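Local coordinates for protein UL144 (Macacine herpesvirus 1, PDB 6NYP) that is a viral member of the TNF receptor family, related to the host receptor HVEM, and probably engages the inhibitory lymphocyte receptor BTLA, at residues P16-G21 against T32-T37; G21-G26 against T37-G42; T55-T60 against T73-K78. All coordinates share one frame; numbering follows the deposited sequence.

Interaction 1: P16-G21 against T32-T37; sequences PPCKQG and TSTTCT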
ATOM      1  N   PRO F  16       3.095  -6.855   0.360  1.00 68.14           N
ATOM      2  CA  PRO F  16       3.201  -5.417   0.596  1.00 68.77           C
ATOM      3  C   PRO F  16       2.920  -5.080   2.058  1.00 67.97           C
ATOM      4  O   PRO F  16       2.026  -5.660   2.667  1.00 66.90           O
ATOM      5  CB  PRO F  16       2.107  -4.805  -0.289  1.00 68.23           C
ATOM      6  CG  PRO F  16       1.846  -5.851  -1.356  1.00 68.29           C
ATOM      7  CD  PRO F  16       2.132  -7.186  -0.701  1.00 69.08           C
ATOM      8  N   PRO F  17       3.658  -4.129   2.667  1.00 70.86           N
ATOM      9  CA  PRO F  17       3.384  -3.725   4.042  1.00 71.87           C
ATOM     10  C   PRO F  17       2.136  -2.837   4.129  1.00 70.28           C
ATOM     11  O   PRO F  17       1.613  -2.452   3.093  1.00 65.54           O
ATOM     12  CB  PRO F  17       4.667  -2.981   4.428  1.00 73.26           C
ATOM     13  CG  PRO F  17       5.156  -2.382   3.129  1.00 75.31           C
ATOM     14  CD  PRO F  17       4.789  -3.403   2.073  1.00 73.43           C
ATOM     15  N   CYS F  18       1.698  -2.540   5.355  1.00 73.18           N
ATOM     16  CA  CYS F  18       0.644  -1.535   5.655  1.00 75.34           C
ATOM     17  C   CYS F  18       1.305  -0.184   5.953  1.00 74.83           C
ATOM     18  O   CYS F  18       2.484  -0.173   6.377  1.00 70.12           O
ATOM     19  CB  CYS F  18      -0.206  -1.986   6.838  1.00 78.11           C
ATOM     20  SG  CYS F  18      -1.221  -3.451   6.507  1.00 79.90           S
ATOM     21  N   LYS F  19       0.575   0.916   5.749  1.00 81.54           N
ATOM     22  CA  LYS F  19       1.011   2.282   6.156  1.00 83.97           C
ATOM     23  C   LYS F  19       0.955   2.386   7.689  1.00 83.67           C
ATOM     24  O   LYS F  19       0.314   1.523   8.319  1.00 79.50           O
ATOM     25  CB  LYS F  19       0.164   3.355   5.463  1.00 87.57           C
ATOM     26  CG  LYS F  19       0.312   3.415   3.950  1.00 96.49           C
ATOM     27  CD  LYS F  19      -0.407   4.589   3.314  1.00105.30           C
ATOM     28  CE  LYS F  19       0.037   4.864   1.891  1.00106.59           C
ATOM     29  NZ  LYS F  19      -0.453   3.847   0.928  1.00103.10           N
ATOM     30  N   GLN F  20       1.579   3.421   8.249  1.00 88.54           N
ATOM     31  CA  GLN F  20       1.978   3.526   9.681  1.00 91.03           C
ATOM     32  C   GLN F  20       0.818   3.214  10.637  1.00 89.41           C
ATOM     33  O   GLN F  20       1.022   2.381  11.552  1.00 89.50           O
ATOM     34  CB  GLN F  20       2.547   4.920   9.947  1.00 95.73           C
ATOM     35  CG  GLN F  20       3.919   5.125   9.322  1.00 97.53           C
ATOM     36  CD  GLN F  20       4.746   6.093  10.128  1.00103.67           C
ATOM     37  OE1 GLN F  20       4.331   7.221  10.384  1.00109.87           O
ATOM     38  NE2 GLN F  20       5.911   5.633  10.554  1.00103.79           N
ATOM     39  N   GLY F  21      -0.345   3.844  10.453  1.00 83.76           N
ATOM     40  CA  GLY F  21      -1.460   3.767  11.421  1.00 84.83           C
ATOM     41  C   GLY F  21      -2.353   2.551  11.239  1.00 78.01           C
ATOM     42  O   GLY F  21      -3.460   2.567  11.785  1.00 77.22           O
ATOM     43  N   THR F  32      -2.809 -11.499  -5.151  1.00 63.56           N
ATOM     44  CA  THR F  32      -3.752 -10.561  -4.479  1.00 65.07           C
ATOM     45  C   THR F  32      -3.036  -9.646  -3.481  1.00 64.23           C
ATOM     46  O   THR F  32      -1.914  -9.962  -3.056  1.00 66.81           O
ATOM     47  CB  THR F  32      -4.872 -11.297  -3.735  1.00 65.36           C
ATOM     48  OG1 THR F  32      -4.273 -12.157  -2.764  1.00 65.80           O
ATOM     49  CG2 THR F  32      -5.774 -12.065  -4.676  1.00 64.54           C
ATOM     50  N   SER F  33      -3.725  -8.564  -3.124  1.00 64.19           N
ATOM     51  CA  SER F  33      -3.279  -7.460  -2.237  1.00 62.93           C
ATOM     52  C   SER F  33      -3.351  -7.864  -0.760  1.00 62.71           C
ATOM     53  O   SER F  33      -4.086  -8.807  -0.430  1.00 64.95           O
ATOM     54  CB  SER F  33      -4.132  -6.253  -2.500  1.00 61.12           C
ATOM     55  OG  SER F  33      -5.443  -6.655  -2.873  1.00 59.52           O
ATOM     56  N   THR F  34      -2.612  -7.143   0.081  1.00 60.29           N
ATOM     57  CA  THR F  34      -2.746  -7.123   1.560  1.00 60.45           C
ATOM     58  C   THR F  34      -3.900  -6.182   1.918  1.00 60.16           C
ATOM     59  O   THR F  34      -4.011  -5.143   1.251  1.00 64.43           O
ATOM     60  CB  THR F  34      -1.473  -6.573   2.214  1.00 57.77           C
ATOM     61  OG1 THR F  34      -0.319  -7.189   1.634  1.00 55.41           O
ATOM     62  CG2 THR F  34      -1.454  -6.752   3.715  1.00 61.42           C
ATOM     63  N   THR F  35      -4.732  -6.536   2.898  1.00 63.05           N
ATOM     64  CA  THR F  35      -5.801  -5.654   3.445  1.00 66.41           C
ATOM     65  C   THR F  35      -5.313  -5.100   4.789  1.00 71.14           C
ATOM     66  O   THR F  35      -4.850  -5.908   5.636  1.00 69.84           O
ATOM     67  CB  THR F  35      -7.143  -6.390   3.560  1.00 68.14           C
ATOM     68  OG1 THR F  35      -7.426  -7.025   2.313  1.00 76.80           O
ATOM     69  CG2 THR F  35      -8.291  -5.480   3.921  1.00 67.21           C
ATOM     70  N   CYS F  36      -5.354  -3.776   4.946  1.00 73.82           N
ATOM     71  CA  CYS F  36      -4.940  -3.045   6.174  1.00 74.78           C
ATOM     72  C   CYS F  36      -6.142  -2.288   6.738  1.00 74.00           C
ATOM     73  O   CYS F  36      -6.962  -1.813   5.930  1.00 75.00           O
ATOM     74  CB  CYS F  36      -3.815  -2.065   5.871  1.00 77.77           C
ATOM     75  SG  CYS F  36      -2.450  -2.853   4.986  1.00 80.39           S
ATOM     76  N   THR F  37      -6.259  -2.205   8.064  1.00 71.77           N
ATOM     77  CA  THR F  37      -7.328  -1.432   8.749  1.00 73.15           C
ATOM     78  C   THR F  37      -6.679  -0.448   9.731  1.00 69.08           C
ATOM     79  O   THR F  37      -5.670  -0.819  10.368  1.00 62.64           O
ATOM     80  CB  THR F  37      -8.372  -2.356   9.396  1.00 77.88           C
ATOM     81  OG1 THR F  37      -8.857  -3.259   8.402  1.00 79.34           O
ATOM     82  CG2 THR F  37      -9.547  -1.600   9.976  1.00 81.49           C
TER
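C18 and C36 are joined by a disulfide that ties the loop 16-21 to the strand containing C36. The bridge is left-handed, with a C-S-S-C torsion of -86°, and both side chains set out toward the partner segment. On each cysteine SG lies anti to its own carbonyl carbon, beside the backbone N, and the two CA atoms stand 5.8 Å apart. The one hydrogen bond between the segments comes two residues earlier on both sides: T34 OG1 donates to P16 O over 3.0 Å, in the carbonyl plane on a lone pair, at a C=O...O angle of 130°. Packing beyond this is slight. The P16 ring slides past the T34 side chain in the opposite direction, its ring carbon CD resting 3.4 Å from the hydroxyl oxygen T34 OG1, while the methyl CG2 of T34 sits 4.3 Å from C18 SG. Such a bridge is the link between the fourth and sixth cysteines of a TNF receptor cysteine-rich domain. The two segments run nearly parallel. Strand 22-26 lies beside the cystine, V24 touching C18 and Y22 touching C36, and residues 34-37 also pair antiparallel with a strand of another protein chain, which extends the sheet across the interface.

Interaction 2: G21-G26 against T37-G42; sequences GYRVTG and TLCPSG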
ATOM      1  N   GLY F  21      -0.345   3.844  10.453  1.00 83.76           N
ATOM      2  CA  GLY F  21      -1.460   3.767  11.421  1.00 84.83           C
ATOM      3  C   GLY F  21      -2.353   2.551  11.239  1.00 78.01           C
ATOM      4  O   GLY F  21      -3.460   2.567  11.785  1.00 77.22           O
ATOM      5  N   TYR F  22      -1.890   1.528  10.519  1.00 74.43           N
ATOM      6  CA  TYR F  22      -2.726   0.401  10.033  1.00 74.59           C
ATOM      7  C   TYR F  22      -2.124  -0.940  10.465  1.00 74.98           C
ATOM      8  O   TYR F  22      -0.886  -1.047  10.545  1.00 71.60           O
ATOM      9  CB  TYR F  22      -2.839   0.460   8.511  1.00 71.93           C
ATOM     10  CG  TYR F  22      -3.566   1.659   7.963  1.00 69.11           C
ATOM     11  CD1 TYR F  22      -2.950   2.895   7.855  1.00 71.42           C
ATOM     12  CD2 TYR F  22      -4.863   1.537   7.490  1.00 71.44           C
ATOM     13  CE1 TYR F  22      -3.605   3.985   7.307  1.00 72.97           C
ATOM     14  CE2 TYR F  22      -5.543   2.625   6.966  1.00 72.63           C
ATOM     15  CZ  TYR F  22      -4.913   3.854   6.873  1.00 72.71           C
ATOM     16  OH  TYR F  22      -5.590   4.920   6.356  1.00 78.94           O
ATOM     17  N   ARG F  23      -2.993  -1.919  10.742  1.00 74.37           N
ATOM     18  CA  ARG F  23      -2.634  -3.338  11.010  1.00 74.86           C
ATOM     19  C   ARG F  23      -3.154  -4.194   9.846  1.00 72.71           C
ATOM     20  O   ARG F  23      -4.159  -3.775   9.197  1.00 68.48           O
ATOM     21  CB  ARG F  23      -3.247  -3.805  12.335  1.00 78.51           C
ATOM     22  CG  ARG F  23      -4.698  -4.245  12.202  1.00 79.12           C
ATOM     23  CD  ARG F  23      -5.644  -3.910  13.330  1.00 79.02           C
ATOM     24  NE  ARG F  23      -6.957  -4.464  13.021  1.00 84.93           N
ATOM     25  CZ  ARG F  23      -8.058  -4.314  13.753  1.00 85.19           C
ATOM     26  NH1 ARG F  23      -8.025  -3.628  14.884  1.00 91.07           N
ATOM     27  NH2 ARG F  23      -9.194  -4.862  13.352  1.00 80.50           N
ATOM     28  N   VAL F  24      -2.517  -5.348   9.610  1.00 66.36           N
ATOM     29  CA  VAL F  24      -2.925  -6.335   8.565  1.00 68.86           C
ATOM     30  C   VAL F  24      -4.235  -7.004   9.007  1.00 69.17           C
ATOM     31  O   VAL F  24      -4.246  -7.647  10.078  1.00 72.93           O
ATOM     32  CB  VAL F  24      -1.817  -7.378   8.313  1.00 70.12           C
ATOM     33  CG1 VAL F  24      -2.274  -8.503   7.389  1.00 69.17           C
ATOM     34  CG2 VAL F  24      -0.540  -6.741   7.788  1.00 67.91           C
ATOM     35  N   THR F  25      -5.297  -6.825   8.217  1.00 71.71           N
ATOM     36  CA  THR F  25      -6.667  -7.375   8.412  1.00 68.93           C
ATOM     37  C   THR F  25      -6.894  -8.543   7.440  1.00 69.39           C
ATOM     38  O   THR F  25      -7.844  -9.310   7.658  1.00 68.07           O
ATOM     39  CB  THR F  25      -7.692  -6.245   8.232  1.00 67.80           C
ATOM     40  OG1 THR F  25      -7.708  -5.544   9.472  1.00 71.48           O
ATOM     41  CG2 THR F  25      -9.091  -6.695   7.874  1.00 74.21           C
ATOM     42  N   GLY F  26      -6.080  -8.641   6.385  1.00 66.81           N
ATOM     43  CA  GLY F  26      -6.107  -9.739   5.403  1.00 67.21           C
ATOM     44  C   GLY F  26      -4.738  -9.946   4.785  1.00 68.45           C
ATOM     45  O   GLY F  26      -4.136  -8.948   4.322  1.00 70.86           O
ATOM     46  N   THR F  37      -6.259  -2.205   8.064  1.00 71.77           N
ATOM     47  CA  THR F  37      -7.328  -1.432   8.749  1.00 73.15           C
ATOM     48  C   THR F  37      -6.679  -0.448   9.731  1.00 69.08           C
ATOM     49  O   THR F  37      -5.670  -0.819  10.368  1.00 62.64           O
ATOM     50  CB  THR F  37      -8.372  -2.356   9.396  1.00 77.88           C
ATOM     51  OG1 THR F  37      -8.857  -3.259   8.402  1.00 79.34           O
ATOM     52  CG2 THR F  37      -9.547  -1.600   9.976  1.00 81.49           C
ATOM     53  N   LEU F  38      -7.214   0.773   9.772  1.00 71.88           N
ATOM     54  CA  LEU F  38      -6.826   1.881  10.685  1.00 76.06           C
ATOM     55  C   LEU F  38      -6.946   1.431  12.145  1.00 77.37           C
ATOM     56  O   LEU F  38      -8.059   1.106  12.565  1.00 79.68           O
ATOM     57  CB  LEU F  38      -7.747   3.069  10.386  1.00 76.71           C
ATOM     58  CG  LEU F  38      -7.331   4.430  10.944  1.00 75.81           C
ATOM     59  CD1 LEU F  38      -5.932   4.828  10.489  1.00 71.07           C
ATOM     60  CD2 LEU F  38      -8.348   5.490  10.537  1.00 71.95           C
ATOM     61  N   CYS F  39      -5.834   1.422  12.883  1.00 82.90           N
ATOM     62  CA  CYS F  39      -5.832   1.380  14.372  1.00 89.93           C
ATOM     63  C   CYS F  39      -6.523   2.640  14.884  1.00 94.49           C
ATOM     64  O   CYS F  39      -6.128   3.739  14.513  1.00 96.94           O
ATOM     65  CB  CYS F  39      -4.422   1.285  14.947  1.00 89.84           C
ATOM     66  SG  CYS F  39      -3.741  -0.393  14.996  1.00 92.71           S
ATOM     67  N   PRO F  40      -7.579   2.534  15.724  1.00100.14           N
ATOM     68  CA  PRO F  40      -8.325   3.717  16.169  1.00102.52           C
ATOM     69  C   PRO F  40      -7.516   4.587  17.146  1.00 98.69           C
ATOM     70  O   PRO F  40      -6.581   4.080  17.759  1.00 96.06           O
ATOM     71  CB  PRO F  40      -9.570   3.129  16.846  1.00105.83           C
ATOM     72  CG  PRO F  40      -9.120   1.763  17.320  1.00106.78           C
ATOM     73  CD  PRO F  40      -8.096   1.287  16.309  1.00101.93           C
ATOM     74  N   SER F  41      -7.892   5.864  17.279  1.00 94.60           N
ATOM     75  CA  SER F  41      -7.216   6.857  18.156  1.00 95.27           C
ATOM     76  C   SER F  41      -7.130   6.314  19.589  1.00 89.40           C
ATOM     77  O   SER F  41      -8.137   5.767  20.075  1.00 86.37           O
ATOM     78  CB  SER F  41      -7.904   8.194  18.120  1.00 97.19           C
ATOM     79  OG  SER F  41      -7.090   9.168  18.755  1.00101.40           O
ATOM     80  N   GLY F  42      -5.957   6.443  20.219  1.00 87.16           N
ATOM     81  CA  GLY F  42      -5.668   5.944  21.576  1.00 89.43           C
ATOM     82  C   GLY F  42      -5.094   4.535  21.560  1.00 93.28           C
ATOM     83  O   GLY F  42      -4.969   3.933  22.659  1.00 93.68           O
TER
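R23 and T37 exchange two backbone hydrogen bonds, R23 N to T37 O and T37 N to R23 O, each 2.9 Å, as a hydrogen-bonded pair of an antiparallel ladder. A third bond, C39 N to G21 O, continues the ladder at its end. Between these rungs Y22 and L38 form a non-hydrogen-bonded pair, their CA atoms 4.4 Å apart. Here the L38 methyl CD1 lies over one face of the Y22 ring, 4.1 Å from its centroid and 18° off the normal, displaced toward the rim near CZ: a CH-pi contact. The carbonyl carbon of T37 approaches Y22 CD2 obliquely. R23 and T37 point to the face opposite Y22 and L38. Next to them the hydroxyl of T25 donates to T37 OG1 over 2.8 Å, and that oxygen also bonds a polar side chain of another protein chain.

Further out, T35 is paired with both T25 and G26, a classic beta bulge, which accompanies the turn of the chain at T25. Beyond L38 the strand gives way to C39, whose disulfide to C51 leads into the next cysteine-rich module, and R23 CD lies 4.3 Å from C39 SG. The chemistry is thus mainly that of a hairpin held by its backbone, with T37 OG1 as a shared polar point between the hairpin and the partner protein.

Interaction 3: T55-T60 against T73-K78; sequences TECQDT and TVCASK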
ATOM      1  N   THR F  55      -0.652   3.096  26.832  1.00 91.49           N
ATOM      2  CA  THR F  55      -0.506   3.131  28.310  1.00 97.23           C
ATOM      3  C   THR F  55      -0.474   4.594  28.763  1.00101.69           C
ATOM      4  O   THR F  55       0.052   5.431  28.016  1.00 93.50           O
ATOM      5  CB  THR F  55       0.717   2.336  28.790  1.00 97.25           C
ATOM      6  OG1 THR F  55       1.895   2.956  28.276  1.00101.49           O
ATOM      7  CG2 THR F  55       0.659   0.879  28.387  1.00 97.55           C
ATOM      8  N   GLU F  56      -1.017   4.879  29.947  1.00110.86           N
ATOM      9  CA  GLU F  56      -1.037   6.232  30.566  1.00117.76           C
ATOM     10  C   GLU F  56       0.055   6.315  31.639  1.00120.98           C
ATOM     11  O   GLU F  56       0.005   5.508  32.594  1.00123.14           O
ATOM     12  CB  GLU F  56      -2.414   6.514  31.174  1.00119.29           C
ATOM     13  CG  GLU F  56      -3.596   6.254  30.246  1.00121.07           C
ATOM     14  CD  GLU F  56      -4.432   7.456  29.837  1.00122.65           C
ATOM     15  OE1 GLU F  56      -5.491   7.239  29.224  1.00115.30           O
ATOM     16  OE2 GLU F  56      -4.029   8.600  30.133  1.00132.27           O
ATOM     17  N   CYS F  57       1.000   7.253  31.503  1.00123.59           N
ATOM     18  CA  CYS F  57       2.003   7.593  32.553  1.00127.56           C
ATOM     19  C   CYS F  57       1.266   8.233  33.742  1.00130.08           C
ATOM     20  O   CYS F  57       0.642   9.294  33.545  1.00132.02           O
ATOM     21  CB  CYS F  57       3.086   8.545  32.050  1.00124.37           C
ATOM     22  SG  CYS F  57       3.969   8.017  30.557  1.00115.44           S
ATOM     23  N   GLN F  58       1.323   7.600  34.917  1.00127.24           N
ATOM     24  CA  GLN F  58       0.558   7.991  36.131  1.00128.47           C
ATOM     25  C   GLN F  58       1.082   9.328  36.680  1.00129.26           C
ATOM     26  O   GLN F  58       2.060   9.857  36.113  1.00122.54           O
ATOM     27  CB  GLN F  58       0.659   6.868  37.158  1.00129.31           C
ATOM     28  CG  GLN F  58       2.076   6.623  37.662  1.00126.60           C
ATOM     29  CD  GLN F  58       2.368   5.161  37.896  1.00127.33           C
ATOM     30  OE1 GLN F  58       2.031   4.303  37.084  1.00122.20           O
ATOM     31  NE2 GLN F  58       3.014   4.866  39.014  1.00126.26           N
ATOM     32  N   ASP F  59       0.449   9.835  37.742  1.00134.02           N
ATOM     33  CA  ASP F  59       0.765  11.132  38.406  1.00133.48           C
ATOM     34  C   ASP F  59       2.210  11.138  38.933  1.00131.18           C
ATOM     35  O   ASP F  59       2.812  12.232  38.930  1.00121.30           O
ATOM     36  CB  ASP F  59      -0.248  11.464  39.508  1.00133.53           C
ATOM     37  CG  ASP F  59      -0.620  10.305  40.421  1.00135.07           C
ATOM     38  OD1 ASP F  59      -0.003   9.226  40.285  1.00132.48           O
ATOM     39  OD2 ASP F  59      -1.532  10.485  41.244  1.00134.29           O
ATOM     40  N   THR F  60       2.747   9.984  39.361  1.00127.86           N
ATOM     41  CA  THR F  60       4.136   9.833  39.895  1.00128.46           C
ATOM     42  C   THR F  60       5.130   9.544  38.755  1.00131.46           C
ATOM     43  O   THR F  60       6.137   8.842  39.000  1.00121.89           O
ATOM     44  CB  THR F  60       4.196   8.762  40.996  1.00128.03           C
ATOM     45  OG1 THR F  60       5.524   8.726  41.519  1.00130.25           O
ATOM     46  CG2 THR F  60       3.813   7.377  40.526  1.00125.74           C
ATOM     47  N   THR F  73       3.591   4.966  24.603  1.00 87.53           N
ATOM     48  CA  THR F  73       4.108   6.089  25.437  1.00 90.04           C
ATOM     49  C   THR F  73       5.383   5.627  26.156  1.00 85.89           C
ATOM     50  O   THR F  73       5.506   4.417  26.420  1.00 79.49           O
ATOM     51  CB  THR F  73       3.088   6.589  26.472  1.00 89.07           C
ATOM     52  OG1 THR F  73       2.769   5.504  27.343  1.00 97.88           O
ATOM     53  CG2 THR F  73       1.805   7.118  25.870  1.00 90.79           C
ATOM     54  N   VAL F  74       6.299   6.554  26.433  1.00 89.29           N
ATOM     55  CA  VAL F  74       7.506   6.308  27.274  1.00 96.46           C
ATOM     56  C   VAL F  74       7.338   7.126  28.553  1.00 98.26           C
ATOM     57  O   VAL F  74       7.055   8.335  28.434  1.00 89.62           O
ATOM     58  CB  VAL F  74       8.814   6.664  26.538  1.00 97.73           C
ATOM     59  CG1 VAL F  74      10.039   6.305  27.369  1.00 97.06           C
ATOM     60  CG2 VAL F  74       8.882   6.010  25.165  1.00 96.87           C
ATOM     61  N   CYS F  75       7.474   6.474  29.714  1.00105.28           N
ATOM     62  CA  CYS F  75       7.339   7.085  31.063  1.00110.15           C
ATOM     63  C   CYS F  75       8.668   6.981  31.819  1.00114.28           C
ATOM     64  O   CYS F  75       9.398   5.991  31.606  1.00115.77           O
ATOM     65  CB  CYS F  75       6.238   6.412  31.874  1.00108.25           C
ATOM     66  SG  CYS F  75       4.707   6.154  30.941  1.00108.33           S
ATOM     67  N   ALA F  76       8.963   7.981  32.654  1.00125.01           N
ATOM     68  CA  ALA F  76      10.075   7.990  33.633  1.00130.81           C
ATOM     69  C   ALA F  76       9.627   8.735  34.895  1.00134.29           C
ATOM     70  O   ALA F  76       8.700   9.575  34.801  1.00135.35           O
ATOM     71  CB  ALA F  76      11.303   8.618  33.017  1.00129.75           C
ATOM     72  N   SER F  77      10.268   8.438  36.032  1.00137.05           N
ATOM     73  CA  SER F  77      10.060   9.110  37.342  1.00140.35           C
ATOM     74  C   SER F  77      10.585  10.553  37.275  1.00139.35           C
ATOM     75  O   SER F  77      11.584  10.786  36.566  1.00139.67           O
ATOM     76  CB  SER F  77      10.726   8.332  38.451  1.00141.95           C
ATOM     77  OG  SER F  77      10.449   6.944  38.333  1.00144.19           O
ATOM     78  N   LYS F  78       9.941  11.477  37.997  1.00138.66           N
ATOM     79  CA  LYS F  78      10.344  12.911  38.094  1.00139.74           C
ATOM     80  C   LYS F  78      11.395  13.070  39.202  1.00136.03           C
ATOM     81  O   LYS F  78      12.586  13.253  38.943  1.00121.39           O
ATOM     82  CB  LYS F  78       9.135  13.815  38.363  1.00136.87           C
ATOM     83  CG  LYS F  78       8.245  13.404  39.531  1.00134.04           C
ATOM     84  CD  LYS F  78       7.015  12.610  39.123  1.00133.19           C
ATOM     85  CE  LYS F  78       5.771  13.456  38.954  1.00133.17           C
ATOM     86  NZ  LYS F  78       5.992  14.605  38.043  1.00135.63           N
TER
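T73 meets T55 where the two segments begin, its hydroxyl donating to T55 O over 2.8 Å. The donor stands above the carbonyl plane, 48° out of it, and the C=O...O angle is 125°. T73 OG1 lies between its backbone N and carbonyl carbon, with the side chain crossing that of T55 at a slant and the methyl CG2 also close to T55 O. The T55 hydroxyl is hydrogen-bonded to the N72 side chain, so T55 is engaged on the residue just before segment 73-78 as well.

V74 turns its side chain away, its backbone paired with strand 62-65, while its carbonyl oxygen V74 O lies 3.8 Å from C57 SG. The next residue, C75, reaches C57 through a disulfide with a C-S-S-C torsion of -82°, again of left-handed sense, and the CA atoms of the two cysteines are 5.6 Å apart.

At S77 the segments have little more than a backbone approach, S77 CA lying 4.3 Å from T60 O. K78 then reaches across to the backbone of D59 and T60: its chain bends at successive torsions, laying CD 3.6 Å from T60 C and CE beside D59 O. This contact is made by the aliphatic part of the lysine.

The segments run almost parallel across the surface of the module. Their attachment is therefore chiefly covalent, one cystine of the fourth-to-sixth cysteine type seen in TNF receptor domains, with a threonine hydroxyl bond on one side of it and lysine methylenes on the other.

In the fold
Interactions 1 and 2 lie together, centres about 9 Å apart, and share G21, T37 and strand 34-38. Their segments alternate along the chain, so the loop before strand 22-26 and that strand itself are both fastened to strand 34-38, one by a cystine and the other by hairpin pairing. Interaction 3 follows in series, its centre about 32 Å from that of interaction 1 and about 25 Å from that of interaction 2, beside the separate two-stranded sheet 62-65 and 74-76. Interactions 1 and 3 thus use matching cystines in successive cysteine-rich modules of the elongated chain. The partner protein contacts residues of interactions 1 and 2, whereas no other chain of the assembly touches interaction 3.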